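Local structure of protein, related to general stress protein 26(GS26) of B.subtilis (Clostridium acetobutylicum, 2HQ7) at residues 79-90 against 119-130. The protein is of unproven function but belongs to the pyridoxamine 5'-phosphate oxidase family, whose split-barrel fold commonly binds a flavin, and is probably an oxidoreductase related to general stress protein 26. Sequence-based numbering, arbitrary orientation.
Sequences AGLMLVGTIEIL and ALCFTAEWGNYY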
ATOM      1  N   ALA B  79       2.651 -11.940   5.716  1.00 42.27           N
ATOM      2  CA  ALA B  79       1.609 -12.317   4.798  1.00 36.66           C
ATOM      3  C   ALA B  79       0.837 -11.055   4.447  1.00 35.34           C
ATOM      4  O   ALA B  79       0.744 -10.098   5.222  1.00 32.23           O
ATOM      5  CB  ALA B  79       0.677 -13.381   5.404  1.00 31.46           C
ATOM      6  N   GLY B  80       0.302 -11.068   3.250  1.00 33.22           N
ATOM      7  CA  GLY B  80      -0.517  -9.991   2.793  1.00 33.73           C
ATOM      8  C   GLY B  80      -1.495 -10.486   1.768  1.00 31.36           C
ATOM      9  O   GLY B  80      -1.331 -11.551   1.184  1.00 34.02           O
ATOM     10  N   LEU B  81      -2.515  -9.687   1.531  1.00 32.34           N
ATOM     11  CA  LEU B  81      -3.494  -9.987   0.533  1.00 26.47           C
ATOM     12  C   LEU B  81      -3.692  -8.744  -0.300  1.00 29.16           C
ATOM     13  O   LEU B  81      -3.929  -7.686   0.258  1.00 28.26           O
ATOM     14  CB  LEU B  81      -4.791 -10.355   1.241  1.00 25.57           C
ATOM     15  CG  LEU B  81      -6.044 -10.315   0.349  1.00 23.93           C
ATOM     16  CD1 LEU B  81      -5.965 -11.422  -0.655  1.00 22.54           C
ATOM     17  CD2 LEU B  81      -7.292 -10.489   1.212  1.00 18.35           C
HETATM   18  N   MSE B  82      -3.631  -8.857  -1.627  1.00 30.24           N
HETATM   19  CA  MSE B  82      -3.933  -7.726  -2.488  1.00 30.34           C
HETATM   20  C   MSE B  82      -5.115  -8.053  -3.361  1.00 27.74           C
HETATM   21  O   MSE B  82      -5.155  -9.116  -3.977  1.00 26.05           O
HETATM   22  CB  MSE B  82      -2.760  -7.391  -3.405  1.00 29.55           C
HETATM   23  CG  MSE B  82      -3.149  -6.419  -4.512  1.00 38.84           C
HETATM   24 SE   MSE B  82      -1.839  -6.133  -5.863  0.75 50.68          SE
HETATM   25  CE  MSE B  82      -1.910  -7.738  -6.999  1.00 33.05           C
ATOM     26  N   LEU B  83      -6.042  -7.100  -3.471  1.00 25.33           N
ATOM     27  CA  LEU B  83      -7.188  -7.245  -4.349  1.00 25.95           C
ATOM     28  C   LEU B  83      -7.154  -6.115  -5.324  1.00 25.36           C
ATOM     29  O   LEU B  83      -6.881  -4.969  -4.927  1.00 24.30           O
ATOM     30  CB  LEU B  83      -8.500  -7.187  -3.576  1.00 26.39           C
ATOM     31  CG  LEU B  83      -8.659  -8.235  -2.469  1.00 19.24           C
ATOM     32  CD1 LEU B  83      -9.884  -7.871  -1.593  1.00 28.98           C
ATOM     33  CD2 LEU B  83      -8.783  -9.683  -3.001  1.00 19.84           C
ATOM     34  N   VAL B  84      -7.480  -6.426  -6.577  1.00 24.86           N
ATOM     35  CA  VAL B  84      -7.443  -5.490  -7.687  1.00 25.05           C
ATOM     36  C   VAL B  84      -8.843  -5.344  -8.296  1.00 25.13           C
ATOM     37  O   VAL B  84      -9.581  -6.325  -8.452  1.00 25.95           O
ATOM     38  CB  VAL B  84      -6.439  -5.958  -8.758  1.00 24.13           C
ATOM     39  CG1 VAL B  84      -6.558  -5.055 -10.053  1.00 28.22           C
ATOM     40  CG2 VAL B  84      -5.073  -5.952  -8.203  1.00 29.78           C
ATOM     41  N   GLY B  85      -9.206  -4.120  -8.640  1.00 25.39           N
ATOM     42  CA  GLY B  85     -10.586  -3.805  -8.993  1.00 24.81           C
ATOM     43  C   GLY B  85     -10.809  -2.336  -9.214  1.00 27.82           C
ATOM     44  O   GLY B  85      -9.869  -1.615  -9.450  1.00 27.89           O
ATOM     45  N   THR B  86     -12.078  -1.923  -9.184  1.00 29.96           N
ATOM     46  CA  THR B  86     -12.483  -0.553  -9.425  1.00 28.77           C
ATOM     47  C   THR B  86     -13.395  -0.064  -8.317  1.00 28.03           C
ATOM     48  O   THR B  86     -14.107  -0.837  -7.676  1.00 25.36           O
ATOM     49  CB  THR B  86     -13.309  -0.426 -10.718  1.00 28.80           C
ATOM     50  OG1 THR B  86     -14.417  -1.306 -10.610  1.00 26.98           O
ATOM     51  CG2 THR B  86     -12.508  -0.791 -11.922  1.00 32.07           C
ATOM     52  N   ILE B  87     -13.397   1.238  -8.124  1.00 30.03           N
ATOM     53  CA  ILE B  87     -14.051   1.839  -6.979  1.00 32.62           C
ATOM     54  C   ILE B  87     -15.039   2.905  -7.470  1.00 33.78           C
ATOM     55  O   ILE B  87     -14.782   3.570  -8.457  1.00 33.52           O
ATOM     56  CB  ILE B  87     -12.995   2.436  -6.061  1.00 32.71           C
ATOM     57  CG1 ILE B  87     -13.552   2.635  -4.658  1.00 42.28           C
ATOM     58  CG2 ILE B  87     -12.424   3.735  -6.672  1.00 29.18           C
ATOM     59  CD1 ILE B  87     -12.495   2.649  -3.596  1.00 36.02           C
ATOM     60  N   GLU B  88     -16.185   3.040  -6.802  1.00 32.86           N
ATOM     61  CA  GLU B  88     -17.087   4.142  -7.115  1.00 36.84           C
ATOM     62  C   GLU B  88     -17.432   4.897  -5.834  1.00 33.86           C
ATOM     63  O   GLU B  88     -17.515   4.291  -4.760  1.00 27.41           O
ATOM     64  CB  GLU B  88     -18.332   3.631  -7.819  1.00 36.08           C
ATOM     65  CG  GLU B  88     -19.331   2.961  -6.952  1.00 48.33           C
ATOM     66  CD  GLU B  88     -20.758   3.040  -7.540  1.00 60.88           C
ATOM     67  OE1 GLU B  88     -21.310   4.167  -7.654  1.00 66.41           O
ATOM     68  OE2 GLU B  88     -21.325   1.973  -7.859  1.00 64.54           O
ATOM     69  N   ILE B  89     -17.603   6.208  -5.945  1.00 32.24           N
ATOM     70  CA  ILE B  89     -17.976   7.058  -4.804  1.00 33.94           C
ATOM     71  C   ILE B  89     -19.465   6.964  -4.649  1.00 32.72           C
ATOM     72  O   ILE B  89     -20.180   7.138  -5.601  1.00 29.04           O
ATOM     73  CB  ILE B  89     -17.629   8.546  -5.045  1.00 33.90           C
ATOM     74  CG1 ILE B  89     -16.110   8.751  -5.179  1.00 37.48           C
ATOM     75  CG2 ILE B  89     -18.206   9.447  -3.925  1.00 37.21           C
ATOM     76  CD1 ILE B  89     -15.724  10.030  -5.995  1.00 35.49           C
ATOM     77  N   LEU B  90     -19.934   6.730  -3.436  1.00 32.93           N
ATOM     78  CA  LEU B  90     -21.367   6.719  -3.187  1.00 32.01           C
ATOM     79  C   LEU B  90     -21.845   8.053  -2.620  1.00 33.74           C
ATOM     80  O   LEU B  90     -21.612   8.389  -1.451  1.00 32.59           O
ATOM     81  CB  LEU B  90     -21.731   5.590  -2.241  1.00 31.48           C
ATOM     82  CG  LEU B  90     -21.334   4.177  -2.639  1.00 30.38           C
ATOM     83  CD1 LEU B  90     -21.784   3.227  -1.512  1.00 24.35           C
ATOM     84  CD2 LEU B  90     -21.967   3.797  -3.977  1.00 32.66           C
ATOM     85  N   ALA B 119     -18.015   7.948   1.190  1.00 28.68           N
ATOM     86  CA  ALA B 119     -18.130   6.507   1.191  1.00 27.89           C
ATOM     87  C   ALA B 119     -17.847   6.000  -0.204  1.00 29.59           C
ATOM     88  O   ALA B 119     -18.303   6.588  -1.197  1.00 28.51           O
ATOM     89  CB  ALA B 119     -19.492   6.080   1.635  1.00 26.50           C
ATOM     90  N   LEU B 120     -17.108   4.908  -0.278  1.00 31.35           N
ATOM     91  CA  LEU B 120     -16.729   4.301  -1.568  1.00 33.07           C
ATOM     92  C   LEU B 120     -17.109   2.838  -1.614  1.00 31.82           C
ATOM     93  O   LEU B 120     -17.175   2.174  -0.597  1.00 25.29           O
ATOM     94  CB  LEU B 120     -15.217   4.438  -1.797  1.00 33.64           C
ATOM     95  CG  LEU B 120     -14.799   5.896  -1.731  1.00 34.01           C
ATOM     96  CD1 LEU B 120     -14.356   6.168  -0.306  1.00 35.08           C
ATOM     97  CD2 LEU B 120     -13.709   6.233  -2.670  1.00 32.58           C
ATOM     98  N   CYS B 121     -17.398   2.336  -2.800  1.00 32.47           N
ATOM     99  CA  CYS B 121     -17.627   0.896  -2.952  1.00 31.47           C
ATOM    100  C   CYS B 121     -16.586   0.315  -3.923  1.00 29.71           C
ATOM    101  O   CYS B 121     -16.519   0.725  -5.083  1.00 28.16           O
ATOM    102  CB  CYS B 121     -19.043   0.666  -3.438  1.00 31.34           C
ATOM    103  SG  CYS B 121     -19.427  -1.048  -3.597  1.00 35.35           S
ATOM    104  N   PHE B 122     -15.726  -0.570  -3.405  1.00 27.49           N
ATOM    105  CA  PHE B 122     -14.748  -1.304  -4.207  1.00 28.01           C
ATOM    106  C   PHE B 122     -15.265  -2.683  -4.590  1.00 28.14           C
ATOM    107  O   PHE B 122     -15.728  -3.413  -3.740  1.00 27.99           O
ATOM    108  CB  PHE B 122     -13.467  -1.503  -3.409  1.00 24.78           C
ATOM    109  CG  PHE B 122     -12.458  -2.444  -4.066  1.00 21.70           C
ATOM    110  CD1 PHE B 122     -11.647  -2.011  -5.113  1.00 29.68           C
ATOM    111  CD2 PHE B 122     -12.254  -3.724  -3.560  1.00 26.88           C
ATOM    112  CE1 PHE B 122     -10.687  -2.867  -5.687  1.00 21.22           C
ATOM    113  CE2 PHE B 122     -11.281  -4.569  -4.092  1.00 24.30           C
ATOM    114  CZ  PHE B 122     -10.492  -4.156  -5.154  1.00 23.92           C
ATOM    115  N   THR B 123     -15.119  -3.045  -5.860  1.00 28.41           N
ATOM    116  CA  THR B 123     -15.510  -4.363  -6.381  1.00 28.02           C
ATOM    117  C   THR B 123     -14.263  -5.033  -6.908  1.00 28.20           C
ATOM    118  O   THR B 123     -13.652  -4.500  -7.821  1.00 23.14           O
ATOM    119  CB  THR B 123     -16.532  -4.198  -7.547  1.00 28.10           C
ATOM    120  OG1 THR B 123     -17.698  -3.548  -7.043  1.00 33.04           O
ATOM    121  CG2 THR B 123     -16.918  -5.545  -8.193  1.00 30.69           C
ATOM    122  N   ALA B 124     -13.854  -6.160  -6.290  1.00 25.11           N
ATOM    123  CA  ALA B 124     -12.624  -6.878  -6.646  1.00 26.67           C
ATOM    124  C   ALA B 124     -12.777  -7.753  -7.880  1.00 29.18           C
ATOM    125  O   ALA B 124     -13.758  -8.462  -8.017  1.00 33.01           O
ATOM    126  CB  ALA B 124     -12.120  -7.751  -5.434  1.00 24.57           C
ATOM    127  N   GLU B 125     -11.798  -7.701  -8.777  1.00 32.85           N
ATOM    128  CA  GLU B 125     -11.756  -8.576  -9.958  1.00 35.26           C
ATOM    129  C   GLU B 125     -10.846  -9.781  -9.693  1.00 33.19           C
ATOM    130  O   GLU B 125     -11.184 -10.910 -10.044  1.00 30.11           O
ATOM    131  CB  GLU B 125     -11.240  -7.816 -11.169  1.00 34.87           C
ATOM    132  CG  GLU B 125     -12.190  -6.690 -11.688  1.00 41.94           C
ATOM    133  CD  GLU B 125     -11.443  -5.615 -12.489  1.00 44.00           C
ATOM    134  OE1 GLU B 125     -10.391  -5.944 -13.100  1.00 51.80           O
ATOM    135  OE2 GLU B 125     -11.893  -4.442 -12.480  1.00 42.60           O
ATOM    136  N   TRP B 126      -9.682  -9.536  -9.090  1.00 33.64           N
ATOM    137  CA  TRP B 126      -8.786 -10.640  -8.722  1.00 31.67           C
ATOM    138  C   TRP B 126      -7.910 -10.302  -7.537  1.00 31.78           C
ATOM    139  O   TRP B 126      -7.925  -9.185  -7.032  1.00 30.27           O
ATOM    140  CB  TRP B 126      -7.922 -11.074  -9.922  1.00 34.05           C
ATOM    141  CG  TRP B 126      -7.063 -10.016 -10.500  1.00 35.25           C
ATOM    142  CD1 TRP B 126      -7.435  -9.084 -11.413  1.00 31.56           C
ATOM    143  CD2 TRP B 126      -5.668  -9.793 -10.235  1.00 32.43           C
ATOM    144  NE1 TRP B 126      -6.359  -8.274 -11.720  1.00 35.04           N
ATOM    145  CE2 TRP B 126      -5.263  -8.696 -11.020  1.00 30.10           C
ATOM    146  CE3 TRP B 126      -4.726 -10.411  -9.409  1.00 33.72           C
ATOM    147  CZ2 TRP B 126      -3.953  -8.197 -10.999  1.00 27.68           C
ATOM    148  CZ3 TRP B 126      -3.437  -9.921  -9.394  1.00 36.29           C
ATOM    149  CH2 TRP B 126      -3.061  -8.822 -10.181  1.00 35.41           C
ATOM    150  N   GLY B 127      -7.144 -11.274  -7.099  1.00 29.69           N
ATOM    151  CA  GLY B 127      -6.216 -11.021  -6.036  1.00 30.76           C
ATOM    152  C   GLY B 127      -5.017 -11.904  -6.039  1.00 32.79           C
ATOM    153  O   GLY B 127      -4.842 -12.784  -6.888  1.00 31.57           O
ATOM    154  N   ASN B 128      -4.204 -11.638  -5.026  1.00 32.63           N
ATOM    155  CA  ASN B 128      -2.967 -12.261  -4.828  1.00 32.85           C
ATOM    156  C   ASN B 128      -2.774 -12.435  -3.343  1.00 31.35           C
ATOM    157  O   ASN B 128      -2.850 -11.474  -2.598  1.00 33.59           O
ATOM    158  CB  ASN B 128      -1.899 -11.354  -5.381  1.00 34.58           C
ATOM    159  CG  ASN B 128      -0.784 -12.107  -5.866  1.00 42.66           C
ATOM    160  OD1 ASN B 128       0.283 -12.086  -5.279  1.00 60.17           O
ATOM    161  ND2 ASN B 128      -1.032 -12.914  -6.884  1.00 49.82           N
ATOM    162  N   TYR B 129      -2.591 -13.661  -2.896  1.00 32.68           N
ATOM    163  CA  TYR B 129      -2.283 -13.923  -1.504  1.00 35.03           C
ATOM    164  C   TYR B 129      -0.797 -14.159  -1.411  1.00 36.93           C
ATOM    165  O   TYR B 129      -0.285 -15.062  -2.082  1.00 35.26           O
ATOM    166  CB  TYR B 129      -3.038 -15.163  -1.040  1.00 38.93           C
ATOM    167  CG  TYR B 129      -2.761 -15.591   0.362  1.00 46.00           C
ATOM    168  CD1 TYR B 129      -3.317 -14.902   1.438  1.00 50.42           C
ATOM    169  CD2 TYR B 129      -1.961 -16.700   0.629  1.00 50.51           C
ATOM    170  CE1 TYR B 129      -3.077 -15.298   2.748  1.00 54.63           C
ATOM    171  CE2 TYR B 129      -1.715 -17.110   1.937  1.00 53.38           C
ATOM    172  CZ  TYR B 129      -2.284 -16.404   2.998  1.00 54.81           C
ATOM    173  OH  TYR B 129      -2.052 -16.797   4.313  1.00 56.51           O
ATOM    174  N   TYR B 130      -0.096 -13.369  -0.591  1.00 36.45           N
ATOM    175  CA  TYR B 130       1.352 -13.518  -0.442  1.00 38.01           C
ATOM    176  C   TYR B 130       1.621 -14.161   0.902  1.00 38.30           C
ATOM    177  O   TYR B 130       1.006 -13.784   1.889  1.00 38.07           O
ATOM    178  CB  TYR B 130       2.102 -12.186  -0.477  1.00 40.18           C
ATOM    179  CG  TYR B 130       1.894 -11.286  -1.687  1.00 47.81           C
ATOM    180  CD1 TYR B 130       0.825 -10.363  -1.729  1.00 52.24           C
ATOM    181  CD2 TYR B 130       2.800 -11.285  -2.753  1.00 54.04           C
ATOM    182  CE1 TYR B 130       0.640  -9.498  -2.825  1.00 49.74           C
ATOM    183  CE2 TYR B 130       2.625 -10.412  -3.872  1.00 52.08           C
ATOM    184  CZ  TYR B 130       1.542  -9.520  -3.890  1.00 54.30           C
ATOM    185  OH  TYR B 130       1.350  -8.656  -4.972  1.00 58.24           O
TER
HETATM  186  O   HOH W   1     -17.528  -0.716  -7.145  1.00 23.81           O
HETATM  187  O   HOH W   2     -14.147  -4.111 -10.957  1.00 46.95           O
HETATM  188  O   HOH W   3     -19.688   9.711  -0.311  1.00 34.43           O
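Val84 packs against one face of the Trp126 indole, the two side chains lying side by side and pointing the same way. Val84 CB sits over that face, 3.9 Å from the centroid of the five-membered ring, in a CH-pi contact. CG1 reaches NE1 and CG2 reaches CZ2. Trp126 CG stands between its own backbone N and carbonyl carbon (chi1 59°), which brings the indole back over the neighbouring strand. Met82 is a selenomethionine. Its chain runs out straight and then bends at the selenium, which sets CE 3.6 Å from Trp126 CH2. The edge of the Tyr130 ring meets Met82 CB.

On the other face of the sheet, Phe122 CG points away from the backbone N (chi1 171°). The ring therefore lies across the neighbouring strand, and CE1 comes 3.4 Å from Gly85 CA. Phe122 CE2 touches Leu83 CB, and Ile87 CD1 packs on Leu120 CB.

The two strands are antiparallel neighbours in the curled sheet of the split-barrel fold. A classic beta bulge interrupts their pairing, with Glu125 and Trp126 both facing Val84. Val84 O is gripped twice, by Glu125 N at 2.6 Å and by Trp126 N at 3.3 Å. Beyond the bulge the register is shifted by one, and Thr86 pairs with Thr123.

Water bridges add to the pairing. One water links Thr86 OG1, Thr123 O and Glu125 OE2, and its bond to Glu125 OE2 is 2.7 Å long. Another joins Leu90 O to Ala119 N across the strands.

Leu62 of helix 56-64 packs on Ile87 and Leu120. Tyr31 of the second subunit packs on Val84 and Thr86, and Ile34 of that subunit on Met82 and Tyr130, so the face with Met82, Val84, Thr86 and Tyr130 adjoins the second subunit.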